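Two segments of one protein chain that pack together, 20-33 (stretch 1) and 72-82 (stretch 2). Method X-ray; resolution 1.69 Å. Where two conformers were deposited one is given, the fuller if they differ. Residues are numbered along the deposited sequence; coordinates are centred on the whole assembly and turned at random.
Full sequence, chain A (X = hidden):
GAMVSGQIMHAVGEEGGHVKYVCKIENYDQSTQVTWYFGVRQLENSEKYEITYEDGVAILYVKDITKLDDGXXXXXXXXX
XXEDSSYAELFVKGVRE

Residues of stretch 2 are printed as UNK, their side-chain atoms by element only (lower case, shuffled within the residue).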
# COMPACT_ATOMS: atom_id res chain seq x y z
N LYS A 20 3.82 7.64 2.83
CA LYS A 20 3.88 6.23 3.26
C LYS A 20 2.49 5.71 3.54
O LYS A 20 1.60 6.48 3.93
CB LYS A 20 4.73 6.11 4.54
CG LYS A 20 4.27 7.02 5.70
CD LYS A 20 4.85 6.64 7.07
CE LYS A 20 3.93 7.05 8.24
NZ LYS A 20 3.25 8.37 8.05
N TYR A 21 2.33 4.40 3.37
CA TYR A 21 1.13 3.68 3.78
C TYR A 21 1.53 2.49 4.68
O TYR A 21 2.43 1.72 4.36
CB TYR A 21 0.32 3.18 2.56
CG TYR A 21 -0.23 4.34 1.76
CD1 TYR A 21 -1.37 5.05 2.19
CD2 TYR A 21 0.44 4.78 0.61
CE1 TYR A 21 -1.84 6.16 1.46
CE2 TYR A 21 -0.05 5.84 -0.11
CZ TYR A 21 -1.17 6.54 0.33
OH TYR A 21 -1.59 7.63 -0.41
N VAL A 22 0.82 2.34 5.79
CA VAL A 22 1.13 1.29 6.76
C VAL A 22 -0.12 0.44 6.98
O VAL A 22 -1.20 0.95 7.37
CB VAL A 22 1.60 1.88 8.12
CG1 VAL A 22 1.74 0.75 9.18
CG2 VAL A 22 2.88 2.68 7.98
N CYS A 23 0.04 -0.87 6.77
CA CYS A 23 -1.07 -1.79 6.96
C CYS A 23 -0.67 -2.88 7.95
O CYS A 23 0.26 -3.67 7.70
CB CYS A 23 -1.52 -2.40 5.61
SG CYS A 23 -2.94 -3.61 5.79
N LYS A 24 -1.38 -2.94 9.08
CA LYS A 24 -1.11 -3.95 10.10
C LYS A 24 -2.03 -5.20 9.96
O LYS A 24 -3.25 -5.07 9.87
CB LYS A 24 -1.23 -3.30 11.50
CG LYS A 24 -0.56 -4.03 12.63
CD LYS A 24 -0.70 -3.22 13.93
CE LYS A 24 -0.45 -4.09 15.14
NZ LYS A 24 -0.91 -3.49 16.42
N ILE A 25 -1.42 -6.38 9.86
CA ILE A 25 -2.16 -7.65 9.65
C ILE A 25 -2.39 -8.45 10.93
O ILE A 25 -1.47 -8.66 11.71
CB ILE A 25 -1.48 -8.48 8.51
CG1 ILE A 25 -1.57 -7.71 7.19
CG2 ILE A 25 -2.20 -9.80 8.28
CD1 ILE A 25 -0.25 -7.54 6.40
N GLU A 26 -3.65 -8.88 11.13
CA GLU A 26 -4.00 -9.79 12.23
C GLU A 26 -3.93 -11.23 11.73
O GLU A 26 -4.36 -11.53 10.61
CB GLU A 26 -5.38 -9.45 12.76
CG GLU A 26 -5.61 -8.04 13.31
CD GLU A 26 -4.60 -7.58 14.39
OE1 GLU A 26 -4.38 -8.31 15.38
OE2 GLU A 26 -4.08 -6.44 14.26
N ASN A 27 -3.41 -12.12 12.58
CA ASN A 27 -3.30 -13.57 12.33
C ASN A 27 -2.52 -13.95 11.06
O ASN A 27 -2.87 -14.89 10.34
CB ASN A 27 -4.67 -14.27 12.39
CG ASN A 27 -5.49 -13.90 13.62
OD1 ASN A 27 -5.26 -14.43 14.71
ND2 ASN A 27 -6.48 -13.03 13.44
N TYR A 28 -1.47 -13.17 10.80
CA TYR A 28 -0.42 -13.54 9.85
C TYR A 28 0.31 -14.83 10.29
O TYR A 28 0.35 -15.18 11.49
CB TYR A 28 0.57 -12.38 9.68
CG TYR A 28 1.28 -11.99 10.96
CD1 TYR A 28 2.49 -12.60 11.32
CD2 TYR A 28 0.74 -11.04 11.83
CE1 TYR A 28 3.13 -12.25 12.50
CE2 TYR A 28 1.39 -10.67 12.99
CZ TYR A 28 2.57 -11.28 13.33
OH TYR A 28 3.22 -10.94 14.50
N ASP A 29 0.87 -15.55 9.32
CA ASP A 29 1.71 -16.72 9.60
C ASP A 29 2.82 -16.91 8.54
O ASP A 29 3.07 -15.99 7.74
CB ASP A 29 0.86 -17.99 9.80
CG ASP A 29 0.15 -18.45 8.53
OD1 ASP A 29 0.48 -18.01 7.41
OD2 ASP A 29 -0.74 -19.32 8.66
N GLN A 30 3.46 -18.08 8.55
CA GLN A 30 4.58 -18.36 7.65
C GLN A 30 4.20 -18.39 6.17
O GLN A 30 5.08 -18.32 5.32
CB GLN A 30 5.34 -19.65 8.04
CG GLN A 30 4.58 -20.98 7.86
CD GLN A 30 4.71 -21.59 6.46
OE1 GLN A 30 5.79 -21.62 5.87
NE2 GLN A 30 3.60 -22.10 5.94
N SER A 31 2.91 -18.52 5.86
CA SER A 31 2.48 -18.53 4.46
C SER A 31 2.01 -17.15 3.92
O SER A 31 1.74 -17.00 2.72
CB SER A 31 1.43 -19.63 4.21
OG SER A 31 0.14 -19.21 4.61
N THR A 32 1.93 -16.15 4.79
CA THR A 32 1.44 -14.82 4.41
C THR A 32 2.35 -14.14 3.37
O THR A 32 3.56 -14.05 3.59
CB THR A 32 1.30 -13.92 5.66
OG1 THR A 32 0.47 -14.57 6.62
CG2 THR A 32 0.70 -12.57 5.29
N GLN A 33 1.76 -13.70 2.24
CA GLN A 33 2.45 -12.93 1.17
C GLN A 33 1.68 -11.62 0.90
O GLN A 33 0.46 -11.64 0.79
CB GLN A 33 2.59 -13.74 -0.14
CG GLN A 33 3.18 -12.92 -1.33
CD GLN A 33 3.16 -13.66 -2.67
OE1 GLN A 33 2.09 -13.84 -3.29
NE2 GLN A 33 4.34 -14.08 -3.13
N UNK A 72 -5.94 5.51 -6.05
CA UNK A 72 -6.23 4.51 -5.03
C UNK A 72 -5.13 3.45 -4.92
O UNK A 72 -4.72 2.89 -5.95
c UNK A 72 -7.92 2.84 -4.22
c UNK A 72 -7.57 3.82 -5.33
o UNK A 72 -8.62 4.80 -5.43
N UNK A 73 -4.69 3.17 -3.68
CA UNK A 73 -3.63 2.17 -3.40
C UNK A 73 -4.26 1.01 -2.62
O UNK A 73 -5.08 1.25 -1.72
c UNK A 73 -1.67 3.79 -3.49
o UNK A 73 0.39 6.43 -6.05
c UNK A 73 -0.44 3.42 -4.03
c UNK A 73 -0.28 5.53 -5.21
c UNK A 73 -2.19 5.04 -3.83
c UNK A 73 -2.46 2.83 -2.62
c UNK A 73 0.27 4.28 -4.90
c UNK A 73 -1.49 5.92 -4.68
N UNK A 74 -3.93 -0.24 -2.99
CA UNK A 74 -4.47 -1.46 -2.36
C UNK A 74 -3.33 -2.28 -1.77
O UNK A 74 -2.31 -2.47 -2.42
n UNK A 74 -6.97 -5.74 -3.79
c UNK A 74 -6.36 -4.46 -4.12
c UNK A 74 -7.78 -6.42 -4.60
c UNK A 74 -5.71 -3.73 -2.92
n UNK A 74 -8.09 -5.94 -5.81
n UNK A 74 -8.30 -7.58 -4.22
c UNK A 74 -5.23 -2.32 -3.38
N UNK A 75 -3.51 -2.75 -0.54
CA UNK A 75 -2.60 -3.76 0.05
C UNK A 75 -3.36 -5.08 0.04
O UNK A 75 -4.40 -5.22 0.73
c UNK A 75 -2.25 -3.39 1.50
s UNK A 75 -1.14 -4.58 2.34
N UNK A 76 -2.88 -6.02 -0.77
CA UNK A 76 -3.49 -7.37 -0.86
C UNK A 76 -2.70 -8.44 -0.09
O UNK A 76 -1.51 -8.68 -0.32
n UNK A 76 -5.94 -11.10 -5.37
c UNK A 76 -3.70 -7.80 -2.34
c UNK A 76 -5.10 -10.94 -4.13
c UNK A 76 -4.40 -9.17 -2.49
c UNK A 76 -4.56 -9.53 -3.96
N UNK A 77 -3.40 -9.13 0.82
CA UNK A 77 -2.77 -10.12 1.70
C UNK A 77 -3.32 -11.51 1.44
O UNK A 77 -4.53 -11.69 1.41
c UNK A 77 -2.60 -8.18 3.33
c UNK A 77 -2.87 -9.72 3.19
c UNK A 77 -1.82 -10.40 3.94
N UNK A 78 -2.44 -12.47 1.20
CA UNK A 78 -2.84 -13.84 0.84
C UNK A 78 -2.05 -14.84 1.67
O UNK A 78 -0.83 -14.72 1.79
c UNK A 78 -2.60 -14.14 -0.67
c UNK A 78 -2.99 -15.56 -1.03
c UNK A 78 -3.36 -13.17 -1.54
N UNK A 79 -2.77 -15.81 2.24
CA UNK A 79 -2.15 -17.03 2.78
C UNK A 79 -2.84 -18.32 2.38
O UNK A 79 -3.64 -18.34 1.44
c UNK A 79 -1.90 -16.97 4.30
o UNK A 79 -4.29 -16.96 4.62
n UNK A 79 -2.98 -17.07 6.45
c UNK A 79 -3.16 -17.00 5.13
N UNK A 80 -2.50 -19.39 3.10
CA UNK A 80 -2.98 -20.76 2.84
C UNK A 80 -4.45 -20.97 3.17
O UNK A 80 -5.00 -22.06 2.92
c UNK A 80 -2.13 -21.74 3.65
o UNK A 80 -0.51 -21.60 1.87
c UNK A 80 -0.78 -22.05 3.00
o UNK A 80 0.01 -22.78 3.63
N UNK A 81 -5.08 -19.96 3.76
CA UNK A 81 -6.46 -20.07 4.23
C UNK A 81 -7.42 -19.15 3.49
O UNK A 81 -8.60 -19.47 3.36
c UNK A 81 -5.60 -23.17 7.32
c UNK A 81 -3.99 -21.53 8.04
c UNK A 81 -5.80 -20.87 6.56
c UNK A 81 -6.53 -19.82 5.74
c UNK A 81 -4.47 -22.83 8.05
c UNK A 81 -4.66 -20.56 7.29
c UNK A 81 -6.26 -22.19 6.58
o UNK A 81 -3.81 -23.79 8.78
N UNK A 82 -6.91 -18.02 3.02
CA UNK A 82 -7.72 -17.09 2.24
C UNK A 82 -6.98 -15.81 1.93
O UNK A 82 -5.75 -15.81 1.80

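Position 72 carries three side-chain atoms, a carbon bearing one oxygen and one carbon, and its CB points away from stretch 1, touching nothing there. This is Thr72, a beta-branched residue at home in a strand. Position 73 has one carbon leading to a six-carbon ring that bears an oxygen, and the ring packs against that of Tyr21, so it is Tyr73. The two rings are nearly parallel, with planes at 19°, but slid apart, centroids 5.5 Å distant; Tyr21 CE2 sits over one face, 4.3 Å from Tyr73 CG. The hydroxyl finds a hydrogen bond elsewhere in the structure, so it is not left without a partner.

Position 74 shows three carbons, a nitrogen, then a carbon carrying two more nitrogens, out of reach of stretch 1: the guanidinium of Arg74, in keeping with the alternation of side chains along a strand. At 75 one carbon ends in sulfur, which lies against Cys23. This is Cys75; its SG is 3.9 Å from CB of Cys23, a compact apolar contact where the CA atoms are 7.3 Å apart. Position 76 has four carbons in a row ending in nitrogen, and its CB points away; this is Lys76, its long charged chain clear of the buried layer.

Position 77 has a carbon branching to two others, which lie by Ile25 and Thr32. It is Val77, buried, its CG2 3.9 Å from Ile25 CD1 and its CG1 3.6 Å from Thr32 CG2. Position 78 has the same three carbons, on the sheet face that Gln33 shares; Val78 is beta-branched, which suits a strand.

Position 79 has two carbons, the second carrying oxygen and nitrogen, the nitrogen near Asp29. In Asn79, OD1 accepts from N of 81 and N of 82, bracing the turn, whereas ND2 is buried without a partner, 3.7 Å from Asp29 OD1. Position 80 has two carbons, the second bearing two oxygens, beside Ser31: Asp80, whose carboxylate can stay in solvent. Position 81 has a carbon and an oxygen-bearing ring, its edge near Asp29. In Tyr81, CE2 is 4.0 Å from Asp29 OD2, and edge hydrogens, slightly positive, suit a carboxylate. Position 82 has no side chain and touches nothing on stretch 1, hence Gly82; its phi/psi of 174/-150 comes easily to glycine.

The contact has three parts. Strands 20-26 and 72-78, inclined at 29°, pack through side chains. Gln33 and Val78 form an antiparallel bridge, Gln33 N to Val78 O at 2.8 Å and Val78 N to Gln33 O at 3.0 Å. Ser31 OG, 3.0 Å from Asn79 CB, accepts from Asp80 N at 3.0 Å and donates to Asp29 OD1 at 3.1 Å.

Stretch 2 72-82: TYRCKVVNDYG
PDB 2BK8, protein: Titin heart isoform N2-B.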